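Local coordinates for protein superoxide dismutase [Fe] (Aquifex pyrophilus, PDB 1COJ) that destroys superoxide with iron as its cofactor, converting it to hydrogen peroxide and oxygen, at residues N50-S55 and R65-E70; E95-L100 and E195-A200; N116-A121 and A183-I188; V141-D146 and T154-L159. One frame throughout, in Å; residues are numbered along the deposited sequence.

How the interactions relate
Along the chain, interaction 1 comes first. It closes a short loop at the end of the helical hairpin and is finished before the others begin. Its centre lies about 27 Å from the centre of interaction 4. Interaction 2 then opens a long loop, joining the start of helix 98-107 to helix 190-207. Interaction 3 is nested inside it and joins helices 111-124 and 177-186. Interaction 4 is nested in both and ties strand 139-145 to the entry into strand 157-163. Interactions 2 and 3 each touch interaction 4, through Arg-196 and Leu-159 and through Ala-121 and Val-142. All four contacts also touch the third subunit of the tetramer.

Interaction 1: N50-S55 and R65-E70; sequences NFADRS and RELKVE
The turn region of the alpha-hairpin folds back here, as Phe-51 and Ala-52 of the connecting loop meet Leu-67 of helix 63-86. One methyl does all the touching on the helix side. Leu-67 CD1 lies 3.7 Å from Phe-51 CE2, at the ring edge and near its plane. The same CD1 of Leu-67 is 3.8 Å from the CB of Ala-52, which is directed toward the helix. Phe-51 has CG anti to its own nitrogen (chi1 -179°), which carries the ring across to Leu-67. The loop is held in shape from within. Ala-52 centres an inverse gamma turn, and its carbonyl is gripped side-on by Arg-54. Arg-54 NE is 3.2 Å and Arg-54 NH2 2.8 Å from Ala-52 O, which lies in the guanidinium plane. Next comes an Asx turn. Asp-53 OD1 accepts from Ser-55 N and Ser-55 OG, both on one face of the carboxylate. Leu-67 also packs on Lys-45 and Leu-46 of helix 21-47. Arg-54 NH1 pairs with Glu-117 of the third subunit. The contact is part of the N-terminal alpha-hairpin domain of iron and manganese superoxide dismutases, where the loop joining the two long helices packs back on the second.

Interaction 2: E95-L100 and E195-A200; sequences EPSEAL and ERFEKA
Leu-100 lies over one face of the Phe-197 ring. Its CD1 stands 3.9 Å from the centroid of the Phe-197 ring, 18° off the normal, a CH-pi contact. Leu-100 CA lies over the same face, further round. The backbone comes close too, with Leu-100 N 3.6 Å from Phe-197 CE2. Ala-99 adds its methyl, Ala-99 CB being 3.9 Å from Phe-197 CE2. Leu-100 holds CG anti to its nitrogen (chi1 177°), which swings CD1 over the Phe-197 face. The contact joins the first turn of helix 98-107 to helix 190-207, two helices of the alpha/beta C-terminal part of the fold. An alanine in place of Phe-197 would probably leave Leu-100 CD1 without its aromatic face and open a gap between the two helices. Behind the ring contact, Ser-97 sits at the N-cap of helix 98-107. Ser-97 OG accepts from Leu-100 N at 3.2 Å, with an N-H...O angle of 152°. This capping bond steadies the first turn, which carries Ala-99 and Leu-100. Further out, Leu-159 of strand 157-163 and Lys-103 also touch Phe-197. The neighbouring Arg-196 bonds the carbonyls of Leu-159 and Leu-83. Glu-195 forms a salt bridge with Lys-212 of the third subunit.

Interaction 3: N116-A121 and A183-I188; sequences NELKAA and AFFKNI
Phe-185 pushes its ring between Leu-118 and Lys-119, two consecutive side chains of helix 111-124. Leu-118 meets the far end of the ring. Its CB lies in the ring plane, at the edge, with Leu-118 CB 4.0 Å from Phe-185 CZ. Leu-118 CD1 is also 4.0 Å from Phe-185 CZ, still close to the plane. Lys-119 comes in along the CD2 and CE2 side of the ring. Lys-119 CG is 4.1 Å from Phe-185 CE2, so the aliphatic chain shares in the packing. The Lys-119 chain runs extended from CB as far as CE and then bends (chi4 -62°), which brings Lys-119 NZ to 3.5 Å from Phe-185 CD2. The ammonium approaches at a slant. Its polar partner is Asp-182, in the residues just before 183-188, where it forms a salt bridge. One side chain thus joins helix 177-186 twice, by charge and by hydrocarbon. An alanine in place of Phe-185 would probably open a gap between the helices and leave Leu-118 CD1 and the Lys-119 chain without their packing partner. Leu-118 also reaches the sheet, touching Ile-160 and Leu-131. Phe-184, next to Phe-185, touches Ile-160 as well. The side chain of Leu-118 is about 12 Å from that of Asp-163, an iron ligand. Helices packed on each other and on a small antiparallel sheet are characteristic of the C-terminal domain of iron and manganese superoxide dismutases.

Interaction 4: V141-D146 and T154-L159; sequences VVNGLD and TGLIPL
The flat amide of Asn-143 is met by Leu-156 beside OD1 and CB, on the side away from ND2. Leu-156 CD2 lies 3.7 Å from Asn-143 OD1 and 3.7 Å from Asn-143 CB. The methyl therefore rests against the hydrocarbon root of the side chain as well as its oxygen. Both polar ends of the amide are engaged by the loop ahead of Leu-156. OD1 accepts from Leu-153 N, and ND2 donates to Tyr-151 O. These bonds fix how the amide is turned. The other methyl of Leu-156 goes to Val-141. Leu-156 CD1 is 3.5 Å from Val-141 CG2, tighter than a usual carbon contact. Leu-156 spreads its two branches over Val-141 and Asn-143, two residues apart on strand 139-145. Strands 139-145 and 157-163 are not neighbours in the antiparallel sheet. Strand 128-134 runs between them, and its Ile-130 also touches Leu-156. On strand 139-145, Val-142 turns its side chain away from Leu-156, and its carbonyl accepts from Lys-68 of the third subunit. No hydrogen bond joins 141-146 to 154-159. Cohesion between them rests on van der Waals packing of the Leu-156 methyls against Val-141 and Asn-143, while OD1 and ND2 of Asn-143 each bond to the backbone of the loop.

Interaction 1: N50-S55 and R65-E70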
# COMPACT_ATOMS: atom_id res chain seq x y z
N ASN A 50 -22.56 7.44 16.02
CA ASN A 50 -22.29 6.47 17.08
C ASN A 50 -21.42 5.34 16.55
O ASN A 50 -20.51 4.89 17.24
CB ASN A 50 -23.59 5.91 17.66
CG ASN A 50 -24.38 6.96 18.43
OD1 ASN A 50 -23.86 7.59 19.35
ND2 ASN A 50 -25.64 7.15 18.06
N PHE A 51 -21.70 4.89 15.34
CA PHE A 51 -20.93 3.82 14.72
C PHE A 51 -19.55 4.38 14.35
O PHE A 51 -18.52 3.86 14.78
CB PHE A 51 -21.63 3.31 13.46
CG PHE A 51 -20.90 2.18 12.78
CD1 PHE A 51 -20.91 0.90 13.32
CD2 PHE A 51 -20.21 2.40 11.60
CE1 PHE A 51 -20.24 -0.15 12.70
CE2 PHE A 51 -19.53 1.35 10.96
CZ PHE A 51 -19.55 0.08 11.52
N ALA A 52 -19.53 5.42 13.53
CA ALA A 52 -18.29 6.06 13.13
C ALA A 52 -18.04 7.18 14.13
O ALA A 52 -18.18 8.36 13.81
CB ALA A 52 -18.39 6.62 11.72
N ASP A 53 -17.72 6.81 15.36
CA ASP A 53 -17.47 7.78 16.41
C ASP A 53 -16.19 8.57 16.13
O ASP A 53 -15.09 8.02 16.22
CB ASP A 53 -17.38 7.09 17.77
CG ASP A 53 -17.44 8.06 18.93
OD1 ASP A 53 -17.15 9.26 18.72
OD2 ASP A 53 -17.79 7.64 20.04
N ARG A 54 -16.35 9.85 15.85
CA ARG A 54 -15.22 10.72 15.55
C ARG A 54 -14.26 10.91 16.73
O ARG A 54 -13.06 11.07 16.53
CB ARG A 54 -15.70 12.07 15.03
CG ARG A 54 -15.44 12.28 13.55
CD ARG A 54 -16.72 12.43 12.73
NE ARG A 54 -17.48 11.19 12.59
CZ ARG A 54 -18.15 10.84 11.49
NH1 ARG A 54 -18.15 11.62 10.41
NH2 ARG A 54 -18.86 9.73 11.48
N SER A 55 -14.78 10.85 17.95
CA SER A 55 -13.94 11.03 19.13
C SER A 55 -13.01 9.84 19.34
O SER A 55 -12.03 9.95 20.07
CB SER A 55 -14.78 11.26 20.39
OG SER A 55 -15.54 10.12 20.73
N ARG A 65 -11.78 5.51 10.79
CA ARG A 65 -10.64 5.36 9.89
C ARG A 65 -10.90 4.39 8.75
O ARG A 65 -10.74 4.74 7.58
CB ARG A 65 -9.40 4.89 10.65
CG ARG A 65 -8.24 4.57 9.73
CD ARG A 65 -7.07 3.90 10.43
NE ARG A 65 -6.28 3.12 9.48
CZ ARG A 65 -5.42 3.64 8.61
NH1 ARG A 65 -5.19 4.94 8.58
NH2 ARG A 65 -4.85 2.85 7.71
N GLU A 66 -11.32 3.18 9.09
CA GLU A 66 -11.56 2.14 8.09
C GLU A 66 -12.58 2.56 7.04
O GLU A 66 -12.41 2.29 5.85
CB GLU A 66 -11.98 0.82 8.75
CG GLU A 66 -11.19 0.44 10.00
CD GLU A 66 -9.68 0.59 9.85
OE1 GLU A 66 -9.05 1.10 10.81
OE2 GLU A 66 -9.11 0.19 8.81
N LEU A 67 -13.63 3.25 7.48
CA LEU A 67 -14.68 3.74 6.58
C LEU A 67 -14.10 4.78 5.62
O LEU A 67 -14.41 4.76 4.42
CB LEU A 67 -15.84 4.34 7.38
CG LEU A 67 -16.79 3.34 8.04
CD1 LEU A 67 -17.61 3.99 9.14
CD2 LEU A 67 -17.70 2.75 6.97
N LYS A 68 -13.26 5.67 6.13
CA LYS A 68 -12.66 6.70 5.29
C LYS A 68 -11.66 6.10 4.29
O LYS A 68 -11.53 6.60 3.17
CB LYS A 68 -11.98 7.76 6.15
CG LYS A 68 -12.94 8.59 7.01
CD LYS A 68 -13.90 9.41 6.16
CE LYS A 68 -13.17 10.46 5.33
NZ LYS A 68 -14.10 11.33 4.56
N VAL A 69 -10.96 5.05 4.71
CA VAL A 69 -10.00 4.38 3.85
C VAL A 69 -10.73 3.78 2.65
O VAL A 69 -10.42 4.09 1.50
CB VAL A 69 -9.23 3.26 4.59
CG1 VAL A 69 -8.41 2.44 3.60
CG2 VAL A 69 -8.30 3.85 5.65
N GLU A 70 -11.75 2.97 2.91
CA GLU A 70 -12.49 2.34 1.83
C GLU A 70 -13.37 3.30 1.05
O GLU A 70 -13.78 3.01 -0.08
CB GLU A 70 -13.28 1.13 2.33
CG GLU A 70 -12.44 0.12 3.14
CD GLU A 70 -11.27 -0.50 2.37
OE1 GLU A 70 -10.57 -1.34 2.96
OE2 GLU A 70 -11.05 -0.17 1.19

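Interaction 2: E95-L100 and E195-A200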
# COMPACT_ATOMS: atom_id res chain seq x y z
N GLU A 95 -11.65 13.01 -33.52
CA GLU A 95 -10.19 13.05 -33.51
C GLU A 95 -9.74 14.03 -32.44
O GLU A 95 -10.52 14.90 -32.03
CB GLU A 95 -9.65 13.55 -34.85
CG GLU A 95 -9.55 12.52 -35.95
CD GLU A 95 -8.92 13.11 -37.20
OE1 GLU A 95 -7.79 13.64 -37.08
OE2 GLU A 95 -9.54 13.06 -38.28
N PRO A 96 -8.51 13.90 -31.95
CA PRO A 96 -8.06 14.85 -30.93
C PRO A 96 -8.02 16.26 -31.53
O PRO A 96 -7.58 16.44 -32.67
CB PRO A 96 -6.67 14.33 -30.55
CG PRO A 96 -6.24 13.52 -31.74
CD PRO A 96 -7.50 12.84 -32.16
N SER A 97 -8.50 17.24 -30.79
CA SER A 97 -8.53 18.62 -31.25
C SER A 97 -7.13 19.18 -31.47
O SER A 97 -6.14 18.66 -30.94
CB SER A 97 -9.28 19.49 -30.24
OG SER A 97 -8.65 19.48 -28.97
N GLU A 98 -7.05 20.26 -32.24
CA GLU A 98 -5.76 20.89 -32.51
C GLU A 98 -5.16 21.40 -31.21
O GLU A 98 -3.96 21.25 -30.98
CB GLU A 98 -5.90 22.04 -33.51
CG GLU A 98 -6.31 21.58 -34.91
CD GLU A 98 -5.31 20.61 -35.55
OE1 GLU A 98 -5.73 19.49 -35.94
OE2 GLU A 98 -4.12 20.96 -35.67
N ALA A 99 -6.00 21.95 -30.35
CA ALA A 99 -5.55 22.46 -29.06
C ALA A 99 -4.94 21.33 -28.23
O ALA A 99 -3.88 21.50 -27.62
CB ALA A 99 -6.70 23.10 -28.31
N LEU A 100 -5.60 20.17 -28.23
CA LEU A 100 -5.11 19.02 -27.48
C LEU A 100 -3.78 18.53 -28.06
O LEU A 100 -2.83 18.29 -27.31
CB LEU A 100 -6.14 17.89 -27.49
CG LEU A 100 -5.71 16.58 -26.80
CD1 LEU A 100 -5.34 16.84 -25.35
CD2 LEU A 100 -6.83 15.55 -26.89
N GLU A 195 -13.78 17.48 -25.10
CA GLU A 195 -14.59 18.30 -24.22
C GLU A 195 -13.96 18.36 -22.83
O GLU A 195 -13.92 19.42 -22.21
CB GLU A 195 -16.01 17.75 -24.11
CG GLU A 195 -16.83 18.48 -23.05
CD GLU A 195 -18.31 18.14 -23.09
OE1 GLU A 195 -19.12 19.09 -23.04
OE2 GLU A 195 -18.65 16.94 -23.17
N ARG A 196 -13.48 17.21 -22.36
CA ARG A 196 -12.82 17.14 -21.06
C ARG A 196 -11.64 18.10 -21.05
O ARG A 196 -11.43 18.84 -20.08
CB ARG A 196 -12.34 15.72 -20.78
CG ARG A 196 -13.45 14.70 -20.55
CD ARG A 196 -12.87 13.34 -20.24
NE ARG A 196 -13.91 12.32 -20.08
CZ ARG A 196 -13.68 11.01 -20.06
NH1 ARG A 196 -12.44 10.54 -20.18
NH2 ARG A 196 -14.69 10.16 -19.97
N PHE A 197 -10.88 18.11 -22.14
CA PHE A 197 -9.71 18.97 -22.26
C PHE A 197 -10.08 20.45 -22.21
O PHE A 197 -9.41 21.23 -21.52
CB PHE A 197 -8.95 18.67 -23.56
CG PHE A 197 -7.69 19.50 -23.73
CD1 PHE A 197 -6.60 19.32 -22.89
CD2 PHE A 197 -7.61 20.46 -24.74
CE1 PHE A 197 -5.44 20.08 -23.04
CE2 PHE A 197 -6.45 21.23 -24.90
CZ PHE A 197 -5.37 21.04 -24.05
N GLU A 198 -11.13 20.83 -22.93
CA GLU A 198 -11.58 22.21 -22.95
C GLU A 198 -11.91 22.69 -21.54
O GLU A 198 -11.46 23.76 -21.11
CB GLU A 198 -12.82 22.35 -23.85
CG GLU A 198 -13.28 23.79 -24.08
CD GLU A 198 -12.28 24.62 -24.89
OE1 GLU A 198 -11.41 24.04 -25.58
OE2 GLU A 198 -12.38 25.88 -24.86
N LYS A 199 -12.66 21.86 -20.82
CA LYS A 199 -13.06 22.17 -19.45
C LYS A 199 -11.84 22.21 -18.53
O LYS A 199 -11.72 23.11 -17.69
CB LYS A 199 -14.06 21.13 -18.94
CG LYS A 199 -15.37 21.12 -19.71
CD LYS A 199 -16.37 20.17 -19.09
CE LYS A 199 -17.72 20.32 -19.75
NZ LYS A 199 -18.77 19.49 -19.10
N ALA A 200 -10.93 21.26 -18.71
CA ALA A 200 -9.72 21.19 -17.91
C ALA A 200 -8.88 22.46 -18.05
O ALA A 200 -8.42 23.04 -17.06
CB ALA A 200 -8.90 19.96 -18.29

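Interaction 3: N116-A121 and A183-I188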
# COMPACT_ATOMS: atom_id res chain seq x y z
N ASN A 116 2.93 6.09 -26.84
CA ASN A 116 3.94 5.18 -26.34
C ASN A 116 4.00 5.27 -24.82
O ASN A 116 4.13 4.26 -24.12
CB ASN A 116 5.30 5.52 -26.95
CG ASN A 116 6.40 4.58 -26.48
OD1 ASN A 116 6.38 3.38 -26.77
ND2 ASN A 116 7.39 5.13 -25.79
N GLU A 117 3.87 6.49 -24.31
CA GLU A 117 3.91 6.74 -22.88
C GLU A 117 2.71 6.10 -22.19
O GLU A 117 2.84 5.48 -21.13
CB GLU A 117 3.95 8.24 -22.60
CG GLU A 117 4.44 8.61 -21.21
CD GLU A 117 5.89 8.22 -20.95
OE1 GLU A 117 6.27 8.10 -19.77
OE2 GLU A 117 6.65 8.03 -21.92
N LEU A 118 1.53 6.25 -22.79
CA LEU A 118 0.31 5.68 -22.22
C LEU A 118 0.34 4.16 -22.21
O LEU A 118 -0.04 3.54 -21.22
CB LEU A 118 -0.94 6.18 -22.96
CG LEU A 118 -1.64 7.40 -22.36
CD1 LEU A 118 -2.82 7.80 -23.24
CD2 LEU A 118 -2.10 7.08 -20.93
N LYS A 119 0.79 3.56 -23.31
CA LYS A 119 0.86 2.11 -23.40
C LYS A 119 1.85 1.58 -22.37
O LYS A 119 1.59 0.57 -21.71
CB LYS A 119 1.29 1.66 -24.80
CG LYS A 119 0.30 1.99 -25.91
CD LYS A 119 0.79 1.43 -27.23
CE LYS A 119 -0.08 1.85 -28.41
NZ LYS A 119 -1.49 1.39 -28.31
N ALA A 120 2.95 2.30 -22.18
CA ALA A 120 3.97 1.91 -21.22
C ALA A 120 3.41 1.92 -19.79
O ALA A 120 3.60 0.96 -19.04
CB ALA A 120 5.18 2.84 -21.33
N ALA A 121 2.72 3.00 -19.44
CA ALA A 121 2.12 3.14 -18.11
C ALA A 121 1.07 2.05 -17.90
O ALA A 121 0.97 1.49 -16.81
CB ALA A 121 1.50 4.53 -17.94
N ALA A 183 -6.90 -2.38 -28.48
CA ALA A 183 -8.34 -2.36 -28.69
C ALA A 183 -8.95 -1.12 -28.04
O ALA A 183 -9.83 -0.48 -28.62
CB ALA A 183 -8.98 -3.63 -28.15
N PHE A 184 -8.46 -0.76 -26.86
CA PHE A 184 -8.96 0.42 -26.15
C PHE A 184 -8.78 1.67 -27.03
O PHE A 184 -9.71 2.47 -27.19
CB PHE A 184 -8.24 0.61 -24.81
CG PHE A 184 -8.63 1.88 -24.09
CD1 PHE A 184 -9.71 1.89 -23.22
CD2 PHE A 184 -7.93 3.06 -24.31
CE1 PHE A 184 -10.09 3.07 -22.58
CE2 PHE A 184 -8.30 4.24 -23.68
CZ PHE A 184 -9.38 4.25 -22.81
N PHE A 185 -7.59 1.82 -27.60
CA PHE A 185 -7.31 2.96 -28.46
C PHE A 185 -8.19 3.02 -29.71
O PHE A 185 -8.46 4.11 -30.22
CB PHE A 185 -5.83 3.00 -28.83
CG PHE A 185 -4.96 3.61 -27.77
CD1 PHE A 185 -4.80 5.00 -27.71
CD2 PHE A 185 -4.33 2.82 -26.82
CE1 PHE A 185 -4.02 5.58 -26.71
CE2 PHE A 185 -3.54 3.40 -25.81
CZ PHE A 185 -3.39 4.78 -25.76
N LYS A 186 -8.64 1.87 -30.19
CA LYS A 186 -9.49 1.81 -31.38
C LYS A 186 -10.91 2.29 -31.10
O LYS A 186 -11.64 2.64 -32.04
CB LYS A 186 -9.59 0.38 -31.92
CG LYS A 186 -8.34 -0.18 -32.54
CD LYS A 186 -8.69 -1.43 -33.35
CE LYS A 186 -7.45 -2.17 -33.82
NZ LYS A 186 -6.76 -2.88 -32.71
N ASN A 187 -11.32 2.32 -29.84
CA ASN A 187 -12.67 2.74 -29.51
C ASN A 187 -12.79 4.05 -28.75
O ASN A 187 -13.84 4.33 -28.16
CB ASN A 187 -13.37 1.63 -28.72
CG ASN A 187 -13.53 0.36 -29.53
OD1 ASN A 187 -12.73 -0.56 -29.44
ND2 ASN A 187 -14.58 0.31 -30.32
N ILE A 188 -11.76 4.89 -28.80
CA ILE A 188 -11.80 6.15 -28.08
C ILE A 188 -12.73 7.18 -28.72
O ILE A 188 -12.66 7.44 -29.92
CB ILE A 188 -10.39 6.78 -27.93
CG1 ILE A 188 -9.54 5.90 -27.01
CG2 ILE A 188 -10.50 8.19 -27.35
CD1 ILE A 188 -8.12 6.41 -26.79

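Interaction 4: V141-D146 and T154-L159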
# COMPACT_ATOMS: atom_id res chain seq x y z
N VAL A 141 0.26 15.10 -17.77
CA VAL A 141 1.12 14.08 -17.17
C VAL A 141 0.45 12.71 -17.22
O VAL A 141 -0.77 12.60 -17.30
CB VAL A 141 1.46 14.40 -15.69
CG1 VAL A 141 2.16 15.75 -15.57
CG2 VAL A 141 0.21 14.38 -14.83
N VAL A 142 1.27 11.67 -17.23
CA VAL A 142 0.77 10.31 -17.24
C VAL A 142 0.90 9.85 -15.79
O VAL A 142 1.98 9.89 -15.22
CB VAL A 142 1.59 9.41 -18.17
CG1 VAL A 142 1.11 7.98 -18.05
CG2 VAL A 142 1.46 9.88 -19.60
N ASN A 143 -0.22 9.45 -15.20
CA ASN A 143 -0.27 9.00 -13.82
C ASN A 143 -0.71 7.53 -13.77
O ASN A 143 -1.80 7.18 -14.21
CB ASN A 143 -1.27 9.89 -13.06
CG ASN A 143 -1.41 9.53 -11.57
OD1 ASN A 143 -2.40 9.92 -10.94
ND2 ASN A 143 -0.42 8.85 -11.00
N GLY A 144 0.17 6.66 -13.29
CA GLY A 144 -0.17 5.26 -13.18
C GLY A 144 -0.61 4.95 -11.76
O GLY A 144 -0.04 5.47 -10.80
N LEU A 145 -1.63 4.10 -11.62
CA LEU A 145 -2.14 3.73 -10.31
C LEU A 145 -2.07 2.22 -10.14
O LEU A 145 -2.27 1.47 -11.10
CB LEU A 145 -3.61 4.16 -10.16
CG LEU A 145 -4.12 5.52 -10.63
CD1 LEU A 145 -5.57 5.68 -10.19
CD2 LEU A 145 -3.29 6.64 -10.08
N ASP A 146 -1.78 1.77 -8.92
CA ASP A 146 -1.73 0.33 -8.66
C ASP A 146 -3.08 -0.21 -8.17
O ASP A 146 -3.27 -1.42 -8.06
CB ASP A 146 -0.62 -0.02 -7.67
CG ASP A 146 0.65 -0.46 -8.36
OD1 ASP A 146 1.62 -0.81 -7.65
OD2 ASP A 146 0.70 -0.48 -9.61
N THR A 154 -3.05 14.09 -6.41
CA THR A 154 -4.07 15.03 -5.95
C THR A 154 -4.22 16.12 -7.01
O THR A 154 -3.24 16.51 -7.66
CB THR A 154 -3.63 15.68 -4.61
OG1 THR A 154 -3.62 14.71 -3.57
CG2 THR A 154 -4.56 16.81 -4.22
N GLY A 155 -5.45 16.57 -7.24
CA GLY A 155 -5.71 17.64 -8.19
C GLY A 155 -5.76 17.32 -9.68
O GLY A 155 -6.26 18.13 -10.46
N LEU A 156 -5.28 16.15 -10.07
CA LEU A 156 -5.25 15.76 -11.48
C LEU A 156 -6.64 15.71 -12.14
O LEU A 156 -7.56 15.10 -11.60
CB LEU A 156 -4.55 14.40 -11.63
CG LEU A 156 -4.23 13.93 -13.06
CD1 LEU A 156 -3.01 14.65 -13.56
CD2 LEU A 156 -3.97 12.44 -13.07
N ILE A 157 -6.78 16.37 -13.28
CA ILE A 157 -8.03 16.35 -14.04
C ILE A 157 -7.82 15.30 -15.13
O ILE A 157 -7.04 15.51 -16.05
CB ILE A 157 -8.34 17.72 -14.67
CG1 ILE A 157 -8.39 18.80 -13.59
CG2 ILE A 157 -9.68 17.68 -15.40
CD1 ILE A 157 -8.53 20.21 -14.13
N PRO A 158 -8.50 14.15 -15.02
CA PRO A 158 -8.39 13.03 -15.98
C PRO A 158 -8.96 13.29 -17.36
O PRO A 158 -10.09 13.76 -17.49
CB PRO A 158 -9.19 11.91 -15.29
CG PRO A 158 -9.33 12.36 -13.87
CD PRO A 158 -9.49 13.84 -13.99
N LEU A 159 -8.19 12.94 -18.39
CA LEU A 159 -8.64 13.11 -19.76
C LEU A 159 -8.84 11.73 -20.36
O LEU A 159 -9.90 11.43 -20.90
CB LEU A 159 -7.61 13.89 -20.59
CG LEU A 159 -7.22 15.29 -20.09
CD1 LEU A 159 -6.25 15.93 -21.07
CD2 LEU A 159 -8.45 16.17 -19.91